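PDB 4DNH: uncharacterized protein from Sinorhizobium meliloti, which is of unknown function but, as a TIM-barrel protein named after the dihydrodipicolinate synthase family, may act as an enzyme on a small molecule. Local coordinates for residues Ser34-Ala39 against Asp112-Cys117; Gly77-Met82 against Arg152-Ala157; Ile188-Glu193 against Ile229-Leu234; Lys238-Arg243 against Ala261-Gly266; Gly249-Thr254 against His271-Leu276. One frame throughout, in Å; residues are numbered along the deposited sequence.

How the contacts relate
From the N terminus, contact 1 closes the first loop by joining strand 37-40 to strand 115-119, with strand 77-80 lying between them in the sheet. Contact 2 opens inside that loop and closes beyond it, on strand 153-155, so the two cross. Contact 3 follows in series, pairing strand 186-191 with strand 226-232 directly. Contacts 4 and 5 then interlock: helix 236-243 meets helix 260-265, while strand 251-254 pairs with strand 273-276. That last strand lies beside 37-40, where Phe38 N meets Ala274 O, so contact 5 leads back to contact 1 and the eight-stranded barrel is complete.

Contact 1 of 5, residues Ser34-Ala39 against Asp112-Cys117; sequences SRVAFA and DALIAC
Phe38 and Leu114 carry this contact, their side chains crossing at about a right angle. The CD2 methyl of Leu114 lies over one face of the phenyl ring, 4.2 Å from the ring centroid and displaced toward the rim, which is a CH-pi arrangement. Leu114 CG comes closer, 3.8 Å from Phe38 CE2, and touches CZ as well. With CG of Phe38 beside the backbone N (chi1 -74°), the ring is directed to Leu114, and its CE2 and CZ do the touching. Ala116 adds its methyl, with CB 4.1 Å from Phe38 CE2, while the carbonyl carbon of Ile115 lies at the ring edge. This half of the contact, around Phe38 and Ala116, is buried. Toward the start of both segments the packing thins out. Val36 CG1 approaches Leu114 CD2 only to 4.4 Å, and both of these residues are partly exposed. The backbone of Leu114 is tied down on this side, its O accepting from Trp72 NE1. Strands 37-40 and 115-119 do not pair, since strand 77-80 separates them, and the side chains of Phe38 and Leu114 make most of the contact. Ala37 and Ile115 face the outer helices, whereas Phe38 bridges inward to a strand two places along. Such packing across the interior is what fills the core of a TIM barrel.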
# COMPACT_ATOMS: atom_id res chain seq x y z
N SER A 34 -18.42 -7.26 -2.09
CA SER A 34 -18.45 -7.86 -3.41
C SER A 34 -17.12 -7.61 -4.11
O SER A 34 -17.05 -7.67 -5.34
CB SER A 34 -19.60 -7.27 -4.24
OG SER A 34 -19.48 -5.87 -4.38
N ARG A 35 -16.09 -7.32 -3.32
CA ARG A 35 -14.73 -7.12 -3.83
C ARG A 35 -13.74 -7.80 -2.91
O ARG A 35 -14.04 -7.99 -1.73
CB ARG A 35 -14.39 -5.63 -3.89
CG ARG A 35 -15.25 -4.80 -4.82
CD ARG A 35 -14.88 -5.01 -6.28
NE ARG A 35 -15.73 -4.22 -7.16
CZ ARG A 35 -16.90 -4.64 -7.65
NH1 ARG A 35 -17.36 -5.85 -7.36
NH2 ARG A 35 -17.60 -3.85 -8.44
N VAL A 36 -12.56 -8.14 -3.44
CA VAL A 36 -11.39 -8.53 -2.64
C VAL A 36 -10.45 -7.34 -2.41
O VAL A 36 -9.76 -6.88 -3.34
CB VAL A 36 -10.61 -9.70 -3.29
CG1 VAL A 36 -9.42 -10.10 -2.43
CG2 VAL A 36 -11.53 -10.89 -3.51
N ALA A 37 -10.41 -6.86 -1.17
CA ALA A 37 -9.72 -5.62 -0.83
C ALA A 37 -8.65 -5.85 0.21
O ALA A 37 -8.94 -6.39 1.28
CB ALA A 37 -10.71 -4.60 -0.30
N PHE A 38 -7.42 -5.44 -0.11
CA PHE A 38 -6.30 -5.44 0.82
C PHE A 38 -5.91 -4.01 1.12
O PHE A 38 -5.91 -3.15 0.23
CB PHE A 38 -5.06 -6.03 0.16
CG PHE A 38 -5.08 -7.51 -0.02
CD1 PHE A 38 -5.60 -8.08 -1.18
CD2 PHE A 38 -4.50 -8.34 0.93
CE1 PHE A 38 -5.58 -9.45 -1.35
CE2 PHE A 38 -4.48 -9.71 0.75
CZ PHE A 38 -5.02 -10.27 -0.39
N ALA A 39 -5.52 -3.77 2.36
CA ALA A 39 -4.76 -2.57 2.64
C ALA A 39 -3.26 -2.93 2.76
O ALA A 39 -2.88 -3.89 3.43
CB ALA A 39 -5.27 -1.92 3.91
N ASP A 112 -10.72 -14.80 10.81
CA ASP A 112 -10.95 -13.93 9.64
C ASP A 112 -9.78 -13.03 9.27
O ASP A 112 -9.91 -11.81 9.26
CB ASP A 112 -12.24 -13.09 9.83
CG ASP A 112 -12.10 -11.97 10.90
OD1 ASP A 112 -11.13 -11.94 11.69
OD2 ASP A 112 -13.01 -11.10 10.93
N ALA A 113 -8.64 -13.62 8.94
CA ALA A 113 -7.47 -12.83 8.61
C ALA A 113 -6.90 -13.16 7.23
O ALA A 113 -6.21 -14.17 7.06
CB ALA A 113 -6.41 -12.99 9.68
N LEU A 114 -7.20 -12.30 6.25
CA LEU A 114 -6.65 -12.45 4.90
C LEU A 114 -5.34 -11.65 4.81
O LEU A 114 -5.25 -10.50 5.25
CB LEU A 114 -7.66 -11.98 3.86
CG LEU A 114 -7.22 -11.68 2.41
CD1 LEU A 114 -7.01 -12.95 1.59
CD2 LEU A 114 -8.23 -10.77 1.73
N ILE A 115 -4.32 -12.27 4.23
CA ILE A 115 -2.97 -11.74 4.26
C ILE A 115 -2.16 -12.38 3.15
O ILE A 115 -2.32 -13.56 2.84
CB ILE A 115 -2.29 -11.94 5.66
CG1 ILE A 115 -0.82 -11.51 5.63
CG2 ILE A 115 -2.44 -13.38 6.17
CD1 ILE A 115 -0.29 -11.05 6.97
N ALA A 116 -1.32 -11.56 2.52
CA ALA A 116 -0.41 -12.01 1.49
C ALA A 116 0.86 -11.20 1.65
O ALA A 116 0.80 -10.01 2.02
CB ALA A 116 -1.01 -11.83 0.11
N CYS A 117 1.99 -11.82 1.35
CA CYS A 117 3.27 -11.32 1.78
C CYS A 117 4.17 -11.00 0.62
O CYS A 117 4.39 -11.85 -0.24
CB CYS A 117 3.93 -12.37 2.66
SG CYS A 117 2.84 -12.89 4.00

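Contact 2 of 5, residues Gly77-Met82 against Arg152-Ala157; sequences GVAESM and RIILMA
Bends at chi2 (-66°) and chi3 (-72°) fold the Met82 chain so that its selenium and methyl settle against Ile154. The isoleucine meets them with both branches: chi1 of -67° puts CG1 beside the backbone N, and CG2 stands anti to that N. Met82 SE lies 3.9 Å from Ile154 CG2, and the terminal CE of Met82 touches the same methyl. The other branch ends in CD1, which packs 3.8 Å from Ala79 CB and also brushes Met82 SE. Met156 approaches from further along its segment; its chain runs past that of Met82 in the opposite sense, and the SE atoms of Met82 and Met156, both selenomethionines, come within 3.9 Å. An alanine in place of Ile154 would probably open a gap beside Ala79 CB and leave the end of the Met82 chain freer to turn. Polar groups border this buried apolar patch: Ser81 N donates to Glu80 OE1 at 2.8 Å, and the Ser81 hydroxyl is bonded to Ala96 O. This is side-chain packing in the barrel interior between strands two apart, with a glycerol, probably from the crystallisation liquor, about 5 Å from the Met82 side chain. Strand 115-119 runs between strands 77-80 and 153-155, with Ala116 against Ile154. Met82 reaches on to His189 of strand 186-191, while helix 61-73 packs against Val78 on the outside.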
# COMPACT_ATOMS: atom_id res chain seq x y z
N GLY A 77 -8.24 -7.13 3.91
CA GLY A 77 -7.07 -8.01 3.94
C GLY A 77 -5.81 -7.20 4.22
O GLY A 77 -5.81 -5.97 4.10
N VAL A 78 -4.73 -7.89 4.56
CA VAL A 78 -3.47 -7.23 4.82
C VAL A 78 -2.42 -7.66 3.78
O VAL A 78 -2.20 -8.87 3.55
CB VAL A 78 -2.99 -7.53 6.27
CG1 VAL A 78 -1.50 -7.23 6.44
CG2 VAL A 78 -3.80 -6.75 7.29
N ALA A 79 -1.79 -6.68 3.14
CA ALA A 79 -0.67 -6.91 2.23
C ALA A 79 0.61 -6.54 2.97
O ALA A 79 0.86 -5.35 3.20
CB ALA A 79 -0.80 -6.04 0.99
N GLU A 80 1.41 -7.54 3.35
CA GLU A 80 2.49 -7.28 4.29
C GLU A 80 3.84 -7.01 3.69
O GLU A 80 4.24 -7.62 2.69
CB GLU A 80 2.67 -8.41 5.29
CG GLU A 80 1.99 -8.15 6.62
CD GLU A 80 2.52 -6.95 7.37
OE1 GLU A 80 3.14 -6.02 6.78
OE2 GLU A 80 2.27 -6.92 8.58
N SER A 81 4.55 -6.12 4.39
CA SER A 81 5.89 -5.76 4.06
C SER A 81 5.92 -5.26 2.62
O SER A 81 6.82 -5.56 1.84
CB SER A 81 6.82 -6.96 4.30
OG SER A 81 6.89 -7.28 5.68
N MSE A 82 4.92 -4.47 2.28
CA MSE A 82 4.81 -3.92 0.93
C MSE A 82 5.42 -2.54 0.87
O MSE A 82 6.04 -2.07 1.83
CB MSE A 82 3.32 -3.93 0.56
CG MSE A 82 2.87 -5.36 0.25
SE MSE A 82 3.81 -5.94 -1.39
CE MSE A 82 2.79 -4.80 -2.63
N ARG A 152 0.86 -16.83 1.63
CA ARG A 152 0.68 -16.58 0.20
C ARG A 152 1.51 -15.34 -0.22
O ARG A 152 1.72 -14.42 0.58
CB ARG A 152 -0.81 -16.49 -0.20
CG ARG A 152 -1.68 -15.52 0.59
CD ARG A 152 -3.07 -15.35 -0.03
NE ARG A 152 -3.01 -14.90 -1.43
CZ ARG A 152 -4.04 -14.43 -2.15
NH1 ARG A 152 -3.85 -14.06 -3.41
NH2 ARG A 152 -5.26 -14.34 -1.62
N ILE A 153 2.00 -15.36 -1.45
CA ILE A 153 3.00 -14.41 -1.92
C ILE A 153 2.41 -13.30 -2.79
O ILE A 153 1.50 -13.54 -3.58
CB ILE A 153 4.08 -15.14 -2.75
CG1 ILE A 153 5.04 -15.90 -1.83
CG2 ILE A 153 4.87 -14.17 -3.64
CD1 ILE A 153 4.68 -17.35 -1.68
N ILE A 154 2.93 -12.09 -2.60
CA ILE A 154 2.76 -11.01 -3.55
C ILE A 154 4.13 -10.85 -4.17
O ILE A 154 5.09 -10.53 -3.48
CB ILE A 154 2.40 -9.68 -2.87
CG1 ILE A 154 1.02 -9.76 -2.24
CG2 ILE A 154 2.43 -8.55 -3.90
CD1 ILE A 154 0.72 -8.63 -1.27
N LEU A 155 4.23 -11.12 -5.46
CA LEU A 155 5.53 -11.19 -6.10
C LEU A 155 5.97 -9.79 -6.53
O LEU A 155 5.42 -9.21 -7.48
CB LEU A 155 5.50 -12.16 -7.27
CG LEU A 155 6.84 -12.52 -7.89
CD1 LEU A 155 7.74 -13.18 -6.86
CD2 LEU A 155 6.63 -13.43 -9.08
N MSE A 156 6.95 -9.26 -5.81
CA MSE A 156 7.37 -7.88 -6.00
C MSE A 156 8.32 -7.74 -7.17
O MSE A 156 8.99 -8.72 -7.57
CB MSE A 156 8.00 -7.39 -4.70
CG MSE A 156 6.88 -7.15 -3.69
SE MSE A 156 7.66 -6.59 -1.96
CE MSE A 156 7.56 -4.63 -2.19
N ALA A 157 8.37 -6.54 -7.74
CA ALA A 157 9.30 -6.23 -8.81
C ALA A 157 10.70 -6.16 -8.23
O ALA A 157 10.86 -5.91 -7.03
CB ALA A 157 8.92 -4.92 -9.48

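Contact 3 of 5, residues Ile188-Glu193 against Ile229-Leu234; sequences IHWLGE and IKISLL
Lys230 N donates to Ile188 O at 2.7 Å, the shortest of four backbone bonds that stitch strands 188-191 and 229-232 in parallel register. Trp190 takes part twice: its N donates to Lys230 O at 2.9 Å, and its O accepts from Ser232 N. The ladder ends where Gly192 N reaches Ser232 O at 2.8 Å, coming from well above the carbonyl plane. A side chain would probably be hard to fit at Gly192, since a CB would run into that oxygen. Beyond the backbone, the extended Lys230 chain lies alongside the imidazole of His189, both pointing the same way. Its CD sits over one ring face, 3.8 Å from the centroid, and Leu191 CB covers the opposite face. Ser232 OG lies at the ring edge, 3.4 Å from His189 NE2. On the other side of the sheet, toward the helices, Leu233 CD2 lies over the face of the five-membered ring of Trp190, 3.9 Å from its centroid, a CH-pi contact, while Ile231 CD1 touches Trp190 CE3, 3.7 Å away. Helix 208-221 packs over this outer surface. The inward face is chemically different: Lys230 NZ and Ser232 OG both hydrogen-bond a glycerol, probably from the crystallisation liquor. In dihydrodipicolinate synthase the Schiff-base lysine also lies on the sixth barrel strand, so a ligand pocket here is consistent with the family name, though a catalytic role for Lys230 remains unproven.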
# COMPACT_ATOMS: atom_id res chain seq x y z
N ILE A 188 1.01 -10.62 -8.75
CA ILE A 188 2.15 -9.96 -9.35
C ILE A 188 2.04 -8.46 -9.17
O ILE A 188 0.99 -7.86 -9.37
CB ILE A 188 2.28 -10.30 -10.85
CG1 ILE A 188 2.70 -11.77 -11.01
CG2 ILE A 188 3.28 -9.37 -11.53
CD1 ILE A 188 2.90 -12.20 -12.45
N HIS A 189 3.15 -7.85 -8.78
CA HIS A 189 3.15 -6.44 -8.54
C HIS A 189 3.99 -5.68 -9.55
O HIS A 189 5.20 -5.89 -9.67
CB HIS A 189 3.58 -6.17 -7.12
CG HIS A 189 3.47 -4.73 -6.72
ND1 HIS A 189 4.14 -4.22 -5.68
CD2 HIS A 189 2.73 -3.68 -7.27
CE1 HIS A 189 3.85 -2.91 -5.56
NE2 HIS A 189 2.99 -2.58 -6.53
N TRP A 190 3.32 -4.83 -10.32
CA TRP A 190 3.95 -3.86 -11.20
C TRP A 190 3.97 -2.52 -10.52
O TRP A 190 2.98 -1.79 -10.52
CB TRP A 190 3.20 -3.80 -12.51
CG TRP A 190 3.90 -2.99 -13.56
CD1 TRP A 190 5.08 -2.25 -13.42
CD2 TRP A 190 3.47 -2.75 -14.94
NE1 TRP A 190 5.40 -1.62 -14.58
CE2 TRP A 190 4.47 -1.87 -15.54
CE3 TRP A 190 2.39 -3.17 -15.71
CZ2 TRP A 190 4.38 -1.44 -16.86
CZ3 TRP A 190 2.31 -2.73 -17.04
CH2 TRP A 190 3.28 -1.89 -17.59
N LEU A 191 5.11 -2.20 -9.91
CA LEU A 191 5.33 -0.97 -9.16
C LEU A 191 5.97 0.09 -10.07
O LEU A 191 7.06 -0.15 -10.60
CB LEU A 191 6.26 -1.28 -7.98
CG LEU A 191 6.61 -0.28 -6.85
CD1 LEU A 191 5.36 0.24 -6.15
CD2 LEU A 191 7.53 -0.95 -5.85
N GLY A 192 5.32 1.23 -10.26
CA GLY A 192 5.84 2.30 -11.13
C GLY A 192 7.03 3.09 -10.57
O GLY A 192 7.31 3.05 -9.37
N GLU A 193 7.72 3.81 -11.46
CA GLU A 193 8.95 4.54 -11.11
C GLU A 193 8.78 5.73 -10.17
O GLU A 193 9.75 6.21 -9.57
CB GLU A 193 9.77 4.96 -12.36
CG GLU A 193 8.97 5.47 -13.55
CD GLU A 193 8.60 4.35 -14.52
OE1 GLU A 193 7.40 4.00 -14.58
OE2 GLU A 193 9.50 3.81 -15.20
N ILE A 229 -2.92 -9.30 -10.55
CA ILE A 229 -1.87 -8.31 -10.77
C ILE A 229 -2.25 -7.00 -10.10
O ILE A 229 -3.41 -6.56 -10.20
CB ILE A 229 -1.51 -8.11 -12.28
CG1 ILE A 229 -0.77 -6.80 -12.50
CG2 ILE A 229 -2.74 -8.12 -13.17
CD1 ILE A 229 0.14 -6.81 -13.70
N LYS A 230 -1.30 -6.41 -9.37
CA LYS A 230 -1.46 -5.07 -8.81
C LYS A 230 -0.66 -4.09 -9.64
O LYS A 230 0.56 -4.23 -9.78
CB LYS A 230 -0.98 -5.00 -7.36
CG LYS A 230 -0.92 -3.58 -6.80
CD LYS A 230 -0.26 -3.51 -5.43
CE LYS A 230 -0.08 -2.05 -5.01
NZ LYS A 230 0.48 -1.85 -3.64
N ILE A 231 -1.34 -3.11 -10.19
CA ILE A 231 -0.67 -2.10 -10.98
C ILE A 231 -0.62 -0.79 -10.20
O ILE A 231 -1.65 -0.32 -9.67
CB ILE A 231 -1.29 -1.99 -12.40
CG1 ILE A 231 -0.33 -1.27 -13.34
CG2 ILE A 231 -2.68 -1.36 -12.38
CD1 ILE A 231 -0.68 -1.37 -14.81
N SER A 232 0.59 -0.23 -10.11
CA SER A 232 0.88 1.00 -9.38
C SER A 232 1.60 1.98 -10.29
O SER A 232 2.74 2.36 -10.04
CB SER A 232 1.76 0.69 -8.18
OG SER A 232 1.02 0.08 -7.15
N LEU A 233 0.91 2.37 -11.36
CA LEU A 233 1.44 3.29 -12.35
C LEU A 233 0.73 4.63 -12.29
O LEU A 233 1.11 5.58 -12.96
CB LEU A 233 1.23 2.72 -13.75
CG LEU A 233 1.91 1.42 -14.13
CD1 LEU A 233 1.77 1.26 -15.64
CD2 LEU A 233 3.38 1.42 -13.73
N LEU A 234 -0.34 4.69 -11.49
CA LEU A 234 -1.22 5.86 -11.39
C LEU A 234 -1.66 6.43 -12.75
O LEU A 234 -1.79 7.64 -12.92
CB LEU A 234 -0.59 6.94 -10.50
CG LEU A 234 -0.14 6.59 -9.09
CD1 LEU A 234 0.18 7.87 -8.35
CD2 LEU A 234 -1.18 5.78 -8.31

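Contact 4 of 5, residues Lys238-Arg243 against Ala261-Gly266; sequences KEIVMR and AELIAG
Helix segments 238-243 and 261-265 run nearly parallel, 13° apart with axes 11.4 Å from each other at closest, and Ile240 lies level with Leu263. They belong to the outer layer of helices of a TIM barrel, following the sixth and seventh strands. Because the axes are far apart, side chains must span the distance. Leu263 does most of the apolar work: its CD2 packs 3.8 Å from Ile240 CG1, and its CD1 meets Glu239 tip to tip, 3.1 Å from Glu239 OE1, a tight contact. That buried carboxylate is satisfied by two hydroxyls, OE1 by Thr254 OG1 on strand 251-254 and OE2 by Ser272 OG just ahead of strand 273-276. Arg243 starts with CG between the backbone N and the carbonyl carbon (chi1 69°) and then extends as far as NE. Its NH1 donates to Leu263 O at 2.9 Å, with the oxygen close to the guanidinium plane, while NH2 makes a salt bridge with Asp267. An alanine here would probably leave Leu263 O without this donor and the Asp267 carboxylate without its charged mate. Gly266, the first residue beyond the second helix, has a positive phi of 79°, and its CA lies 4.0 Å from Arg243 NH2. A water at the edge of the guanidinium accepts from Arg243 NH2 and donates a hydrogen bond to Glu262 O, 2.8 Å away.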
# COMPACT_ATOMS: atom_id res chain seq x y z
N LYS A 238 -4.50 3.14 -18.27
CA LYS A 238 -3.67 1.97 -18.49
C LYS A 238 -4.21 0.74 -17.77
O LYS A 238 -4.09 -0.38 -18.28
CB LYS A 238 -2.21 2.25 -18.14
CG LYS A 238 -1.43 2.91 -19.29
CD LYS A 238 -0.08 3.44 -18.84
CE LYS A 238 0.49 4.43 -19.85
NZ LYS A 238 -0.26 5.71 -19.86
N GLU A 239 -4.85 0.96 -16.62
CA GLU A 239 -5.48 -0.11 -15.85
C GLU A 239 -6.73 -0.66 -16.55
O GLU A 239 -6.92 -1.89 -16.66
CB GLU A 239 -5.82 0.37 -14.42
CG GLU A 239 -6.24 -0.75 -13.49
CD GLU A 239 -6.52 -0.32 -12.06
OE1 GLU A 239 -5.88 0.63 -11.55
OE2 GLU A 239 -7.39 -0.96 -11.41
N ILE A 240 -7.59 0.24 -17.02
CA ILE A 240 -8.84 -0.13 -17.66
C ILE A 240 -8.55 -0.96 -18.90
O ILE A 240 -9.18 -2.00 -19.11
CB ILE A 240 -9.71 1.11 -17.98
CG1 ILE A 240 -10.23 1.73 -16.67
CG2 ILE A 240 -10.86 0.75 -18.91
CD1 ILE A 240 -10.96 3.05 -16.80
N VAL A 241 -7.56 -0.52 -19.68
CA VAL A 241 -7.15 -1.25 -20.88
C VAL A 241 -6.58 -2.62 -20.54
O VAL A 241 -6.70 -3.56 -21.32
CB VAL A 241 -6.17 -0.43 -21.77
CG1 VAL A 241 -5.57 -1.28 -22.88
CG2 VAL A 241 -6.87 0.79 -22.36
N MSE A 242 -5.99 -2.75 -19.36
CA MSE A 242 -5.32 -3.99 -19.01
C MSE A 242 -6.26 -4.99 -18.41
O MSE A 242 -6.17 -6.18 -18.70
CB MSE A 242 -4.16 -3.73 -18.08
CG MSE A 242 -3.19 -4.89 -18.26
SE MSE A 242 -1.83 -4.68 -16.88
CE MSE A 242 -0.58 -6.03 -17.57
N ARG A 243 -7.18 -4.52 -17.57
CA ARG A 243 -8.13 -5.41 -16.91
C ARG A 243 -9.13 -6.09 -17.87
O ARG A 243 -9.79 -7.06 -17.50
CB ARG A 243 -8.85 -4.70 -15.77
CG ARG A 243 -9.81 -3.61 -16.20
CD ARG A 243 -10.53 -3.05 -14.99
NE ARG A 243 -11.46 -2.00 -15.38
CZ ARG A 243 -12.06 -1.15 -14.55
NH1 ARG A 243 -11.84 -1.21 -13.24
NH2 ARG A 243 -12.88 -0.23 -15.04
N ALA A 261 -11.81 4.72 -6.36
CA ALA A 261 -13.27 4.70 -6.30
C ALA A 261 -13.88 4.35 -7.66
O ALA A 261 -14.70 3.43 -7.75
CB ALA A 261 -13.83 6.01 -5.78
N GLU A 262 -13.44 5.06 -8.71
CA GLU A 262 -13.88 4.84 -10.09
C GLU A 262 -13.58 3.43 -10.57
O GLU A 262 -14.43 2.79 -11.21
CB GLU A 262 -13.24 5.86 -11.05
CG GLU A 262 -13.73 5.73 -12.49
CD GLU A 262 -12.92 6.52 -13.51
OE1 GLU A 262 -12.35 7.58 -13.13
OE2 GLU A 262 -12.86 6.10 -14.69
N LEU A 263 -12.37 2.95 -10.27
CA LEU A 263 -11.92 1.64 -10.74
C LEU A 263 -12.56 0.47 -10.00
O LEU A 263 -12.94 -0.52 -10.64
CB LEU A 263 -10.39 1.55 -10.67
CG LEU A 263 -9.60 2.60 -11.47
CD1 LEU A 263 -8.17 2.68 -10.98
CD2 LEU A 263 -9.66 2.28 -12.95
N ILE A 264 -12.69 0.58 -8.67
CA ILE A 264 -13.33 -0.46 -7.85
C ILE A 264 -14.80 -0.66 -8.25
O ILE A 264 -15.23 -1.80 -8.46
CB ILE A 264 -13.13 -0.21 -6.34
CG1 ILE A 264 -11.63 -0.27 -5.99
CG2 ILE A 264 -13.86 -1.24 -5.50
CD1 ILE A 264 -11.26 0.23 -4.61
N ALA A 265 -15.55 0.43 -8.39
CA ALA A 265 -16.94 0.38 -8.89
C ALA A 265 -17.00 -0.18 -10.31
O ALA A 265 -17.92 -0.91 -10.66
CB ALA A 265 -17.58 1.76 -8.83
N GLY A 266 -16.00 0.15 -11.13
CA GLY A 266 -15.90 -0.39 -12.48
C GLY A 266 -16.80 0.25 -13.53
O GLY A 266 -17.55 1.18 -13.25
O HOH W 1 -13.64 1.79 -13.69

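Contact 5 of 5, residues Gly249-Thr254 against His271-Leu276; sequences GVRMYT and HSDALL
Ser272 touches Met252 across the contact, its CB 3.5 Å from Met252 CG, while its OG is gripped by Glu239 OE2, Arg243 NH1 and, weakly, Leu263 O. Next along, Met252 O accepts from Asp273 N at 2.7 Å. Thr254 bonds the neighbouring strand twice: its N donates to Asp273 O at 3.0 Å and its O accepts from Leu275 N at 3.1 Å. The result is parallel pairing, but the short strands are strongly twisted, their directions 40° apart. Asp273 also contributes its carboxylate. OD2 forms a salt bridge with Arg251 NH1 at 2.8 Å; NH1 comes from the syn side, tilted out of the carboxylate plane, and the guanidinium and carboxylate planes stand 74° apart. OD1 accepts from Val36 N, so two separate donors hold the group. With CG of Tyr253 beside its backbone N (chi1 -71°), the ring runs past Asp273, CD1 lying 3.7 Å from Asp273 CB, and its hydroxyl bonds Asp227. Tyr253 CB rests 4.0 Å from Leu275 CB. The opposite face of the sheet belongs to Thr254 and Ala274, and there Thr254 CG2 reaches Leu276 CD1 at 4.1 Å. Helix 260-265 links the two strands in a beta-alpha-beta crossover and packs over Thr254 and Ala274 through Ile264, while helix 236-243 lies against Met252. At the flanks, strand 226-232 pairs with 251-254 and strand 37-40 with 273-276.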
# COMPACT_ATOMS: atom_id res chain seq x y z
N GLY A 249 -10.06 -15.74 -14.49
CA GLY A 249 -9.64 -16.02 -13.10
C GLY A 249 -8.35 -15.36 -12.62
O GLY A 249 -7.77 -15.76 -11.59
N VAL A 250 -7.88 -14.37 -13.36
CA VAL A 250 -6.74 -13.56 -12.95
C VAL A 250 -7.31 -12.19 -12.56
O VAL A 250 -7.76 -11.45 -13.43
CB VAL A 250 -5.67 -13.47 -14.08
CG1 VAL A 250 -4.58 -12.47 -13.71
CG2 VAL A 250 -5.05 -14.83 -14.36
N ARG A 251 -7.32 -11.88 -11.26
CA ARG A 251 -7.91 -10.62 -10.79
C ARG A 251 -7.05 -9.37 -11.07
O ARG A 251 -5.82 -9.45 -11.16
CB ARG A 251 -8.19 -10.69 -9.30
CG ARG A 251 -9.20 -11.73 -8.86
CD ARG A 251 -9.28 -11.69 -7.34
NE ARG A 251 -10.32 -12.56 -6.78
CZ ARG A 251 -11.63 -12.31 -6.82
NH1 ARG A 251 -12.12 -11.22 -7.43
NH2 ARG A 251 -12.47 -13.18 -6.26
N MSE A 252 -7.71 -8.21 -11.20
CA MSE A 252 -7.02 -6.91 -11.29
C MSE A 252 -7.12 -6.25 -9.95
O MSE A 252 -8.21 -5.85 -9.51
CB MSE A 252 -7.65 -6.04 -12.38
CG MSE A 252 -7.15 -4.59 -12.43
SE MSE A 252 -5.20 -4.42 -12.77
CE MSE A 252 -5.19 -4.66 -14.73
N TYR A 253 -5.99 -6.14 -9.26
CA TYR A 253 -5.98 -5.41 -7.99
C TYR A 253 -5.52 -3.99 -8.28
O TYR A 253 -4.39 -3.78 -8.76
CB TYR A 253 -5.06 -6.09 -6.97
CG TYR A 253 -5.58 -7.42 -6.42
CD1 TYR A 253 -6.55 -7.45 -5.41
CD2 TYR A 253 -5.07 -8.64 -6.89
CE1 TYR A 253 -7.01 -8.65 -4.90
CE2 TYR A 253 -5.52 -9.84 -6.38
CZ TYR A 253 -6.49 -9.84 -5.39
OH TYR A 253 -6.96 -11.04 -4.89
N THR A 254 -6.37 -3.01 -8.00
CA THR A 254 -5.98 -1.63 -8.21
C THR A 254 -4.92 -1.15 -7.19
O THR A 254 -4.98 -1.48 -6.02
CB THR A 254 -7.17 -0.65 -8.35
OG1 THR A 254 -6.69 0.56 -8.96
CG2 THR A 254 -7.84 -0.31 -7.02
N HIS A 271 -14.87 -4.53 -13.40
CA HIS A 271 -14.41 -3.76 -12.26
C HIS A 271 -13.02 -4.18 -11.90
O HIS A 271 -12.46 -5.09 -12.53
CB HIS A 271 -15.38 -3.90 -11.08
CG HIS A 271 -15.69 -5.33 -10.69
ND1 HIS A 271 -14.80 -6.13 -10.05
CD2 HIS A 271 -16.86 -6.08 -10.83
CE1 HIS A 271 -15.36 -7.33 -9.83
NE2 HIS A 271 -16.63 -7.30 -10.30
N SER A 272 -12.41 -3.50 -10.93
CA SER A 272 -11.21 -4.06 -10.31
C SER A 272 -11.33 -4.21 -8.80
O SER A 272 -12.14 -3.52 -8.16
CB SER A 272 -9.91 -3.33 -10.71
OG SER A 272 -10.09 -1.95 -10.95
N ASP A 273 -10.56 -5.15 -8.27
CA ASP A 273 -10.41 -5.35 -6.83
C ASP A 273 -9.39 -4.34 -6.27
O ASP A 273 -9.10 -3.34 -6.93
CB ASP A 273 -10.03 -6.81 -6.56
CG ASP A 273 -11.18 -7.77 -6.82
OD1 ASP A 273 -12.21 -7.66 -6.11
OD2 ASP A 273 -11.06 -8.63 -7.73
N ALA A 274 -8.86 -4.57 -5.08
CA ALA A 274 -8.09 -3.52 -4.41
C ALA A 274 -6.94 -4.02 -3.56
O ALA A 274 -7.08 -4.95 -2.79
CB ALA A 274 -9.00 -2.64 -3.58
N LEU A 275 -5.80 -3.37 -3.72
CA LEU A 275 -4.63 -3.60 -2.89
C LEU A 275 -3.94 -2.23 -2.83
O LEU A 275 -3.11 -1.87 -3.68
CB LEU A 275 -3.74 -4.68 -3.51
CG LEU A 275 -2.70 -5.36 -2.63
CD1 LEU A 275 -2.10 -6.50 -3.44
CD2 LEU A 275 -1.62 -4.39 -2.16
N LEU A 276 -4.33 -1.47 -1.81
CA LEU A 276 -4.07 -0.04 -1.76
C LEU A 276 -3.44 0.40 -0.45
O LEU A 276 -3.88 -0.00 0.63
CB LEU A 276 -5.40 0.71 -1.92
CG LEU A 276 -6.04 0.70 -3.30
CD1 LEU A 276 -7.52 1.05 -3.19
CD2 LEU A 276 -5.33 1.67 -4.23